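Local coordinates for GlcNAc Inducible Gene 2, GIG2 (Candida albicans, PDB 6AKZ), which binds a ferric iron ion and is probably a cupin-fold oxygenase of the DUF1479 (Gig2-like) family, at residues F50-I53 with A54-P58. Residues are numbered along the deposited sequence; the frame is centred on the assembly and turned at random.
Sequences FTEI and AKIGP
A54 N to F50 O (3.0 Å, N-H...O 168°) and K55 N to T51 O (3.0 Å) are regular i to i+4 backbone bonds of the closing turns of helix 32-56. At I56 the pattern becomes mixed: its N reaches E52 O only weakly, and makes an i to i+3 bond to I53 O at 3.1 Å, from above the carbonyl plane. G57 N restores the i to i+4 step, donating to the same I53 O at 2.9 Å with a nearly straight N-H (174°), which gives that oxygen two donors. G57 is the first residue to leave helical backbone angles, with positive phi (88°), a conformation that by itself calls for glycine; P58 lacks the N-H that a Schellman motif would need.

Apolar contacts between side chains follow the i to i+4 spacing. T51 and K55 run side by side, CG2 of T51 meeting CE of K55 at 3.7 Å; with that methyl anti to the backbone N, OG1 sits beside the N and bonds to N47 O. In the next pair, CG of E52 meets CD1 of I56 at 3.5 Å.

E52, A54, K55 and I56 are exposed. F50 and I53 are the buried residues: F50 packs on L275 and S277, between strand 272-274 and helix 278-287, and I53 on Y60, ahead of strand 63-65, whereas P58 touches S267.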
ATOM      1  N   PHE A  50       8.594  -7.516  19.424  1.00 13.02           N
ATOM      2  CA  PHE A  50       7.970  -6.162  19.507  1.00 13.70           C
ATOM      3  C   PHE A  50       8.541  -5.417  20.709  1.00 14.23           C
ATOM      4  O   PHE A  50       8.661  -4.198  20.656  1.00 14.12           O
ATOM      5  CB  PHE A  50       6.445  -6.090  19.508  1.00 14.01           C
ATOM      6  CG  PHE A  50       5.773  -6.558  18.235  1.00 13.20           C
ATOM      7  CD1 PHE A  50       6.489  -7.083  17.137  1.00 13.21           C
ATOM      8  CD2 PHE A  50       4.395  -6.453  18.142  1.00 14.17           C
ATOM      9  CE1 PHE A  50       5.830  -7.532  16.002  1.00 14.68           C
ATOM     10  CE2 PHE A  50       3.744  -6.844  16.978  1.00 15.07           C
ATOM     11  CZ  PHE A  50       4.474  -7.417  15.919  1.00 14.51           C
ATOM     12  N   THR A  51       8.950  -6.161  21.745  1.00 15.58           N
ATOM     13  CA  THR A  51       9.735  -5.592  22.797  1.00 17.16           C
ATOM     14  C   THR A  51      11.016  -5.001  22.253  1.00 15.15           C
ATOM     15  O   THR A  51      11.366  -3.866  22.658  1.00 18.05           O
ATOM     16  CB  THR A  51       9.974  -6.623  23.910  1.00 19.44           C
ATOM     17  OG1 THR A  51       8.740  -6.944  24.536  1.00 20.08           O
ATOM     18  CG2 THR A  51      10.961  -6.108  24.979  1.00 21.87           C
ATOM     19  N   GLU A  52      11.778  -5.756  21.449  1.00 14.19           N
ATOM     20  CA  GLU A  52      13.029  -5.256  20.902  1.00 14.70           C
ATOM     21  C   GLU A  52      12.764  -3.977  20.087  1.00 12.51           C
ATOM     22  O   GLU A  52      13.430  -3.016  20.227  1.00 12.90           O
ATOM     23  CB  GLU A  52      13.755  -6.336  20.111  1.00 16.34           C
ATOM     24  CG  GLU A  52      14.983  -5.844  19.413  1.00 17.32           C
ATOM     25  CD  GLU A  52      15.756  -6.878  18.587  1.00 20.10           C
ATOM     26  OE1 GLU A  52      16.251  -7.825  19.233  1.00 24.28           O
ATOM     27  OE2 GLU A  52      16.055  -6.675  17.341  1.00 21.13           O
ATOM     28  N   ILE A  53      11.681  -3.955  19.321  1.00 12.96           N
ATOM     29  CA  ILE A  53      11.391  -2.802  18.488  1.00 13.50           C
ATOM     30  C   ILE A  53      11.197  -1.586  19.360  1.00 14.74           C
ATOM     31  O   ILE A  53      11.752  -0.527  19.121  1.00 14.00           O
ATOM     32  CB  ILE A  53      10.153  -2.995  17.600  1.00 14.24           C
ATOM     33  CG1 ILE A  53      10.457  -4.043  16.565  1.00 15.75           C
ATOM     34  CG2 ILE A  53       9.736  -1.629  17.010  1.00 13.41           C
ATOM     35  CD1 ILE A  53       9.249  -4.416  15.694  1.00 17.10           C
ATOM     36  N   ALA A  54      10.325  -1.751  20.347  1.00 14.97           N
ATOM     37  CA  ALA A  54       9.985  -0.666  21.299  1.00 16.25           C
ATOM     38  C   ALA A  54      11.264  -0.098  21.978  1.00 17.24           C
ATOM     39  O   ALA A  54      11.389   1.117  22.207  1.00 18.40           O
ATOM     40  CB  ALA A  54       9.032  -1.189  22.334  1.00 17.60           C
ATOM     41  N   LYS A  55      12.186  -0.962  22.318  1.00 14.82           N
ATOM     42  CA  LYS A  55      13.395  -0.544  23.002  1.00 15.88           C
ATOM     43  C   LYS A  55      14.462   0.048  22.074  1.00 16.09           C
ATOM     44  O   LYS A  55      15.446   0.621  22.559  1.00 19.73           O
ATOM     45  CB  LYS A  55      14.026  -1.671  23.847  1.00 16.15           C
ATOM     46  CG  LYS A  55      13.158  -2.127  25.017  1.00 17.34           C
ATOM     47  CD  LYS A  55      13.710  -3.266  25.832  1.00 18.62           C
ATOM     48  CE  LYS A  55      12.750  -3.552  26.982  1.00 20.17           C
ATOM     49  NZ  LYS A  55      12.771  -2.436  27.955  1.00 20.40           N
ATOM     50  N   ILE A  56      14.344  -0.153  20.783  1.00 13.31           N
ATOM     51  CA  ILE A  56      15.325   0.371  19.815  1.00 14.37           C
ATOM     52  C   ILE A  56      14.815   1.712  19.332  1.00 13.96           C
ATOM     53  O   ILE A  56      15.601   2.714  19.325  1.00 15.30           O
ATOM     54  CB  ILE A  56      15.643  -0.619  18.682  1.00 15.46           C
ATOM     55  CG1 ILE A  56      16.412  -1.875  19.213  1.00 16.23           C
ATOM     56  CG2 ILE A  56      16.514  -0.018  17.605  1.00 16.40           C
ATOM     57  CD1 ILE A  56      16.482  -2.948  18.171  1.00 15.36           C
ATOM     58  N   GLY A  57      13.529   1.757  18.952  1.00 14.28           N
ATOM     59  CA  GLY A  57      12.917   2.972  18.453  1.00 12.86           C
ATOM     60  C   GLY A  57      13.101   3.141  16.935  1.00 14.77           C
ATOM     61  O   GLY A  57      13.315   2.162  16.221  1.00 14.99           O
ATOM     62  N   PRO A  58      12.998   4.404  16.414  1.00 14.55           N
ATOM     63  CA  PRO A  58      12.987   4.674  15.012  1.00 14.54           C
ATOM     64  C   PRO A  58      14.149   4.156  14.170  1.00 15.02           C
ATOM     65  O   PRO A  58      13.935   3.839  12.987  1.00 14.69           O
ATOM     66  CB  PRO A  58      12.917   6.217  14.970  1.00 15.30           C
ATOM     67  CG  PRO A  58      12.130   6.587  16.150  1.00 14.55           C
ATOM     68  CD  PRO A  58      12.737   5.641  17.186  1.00 15.13           C
TER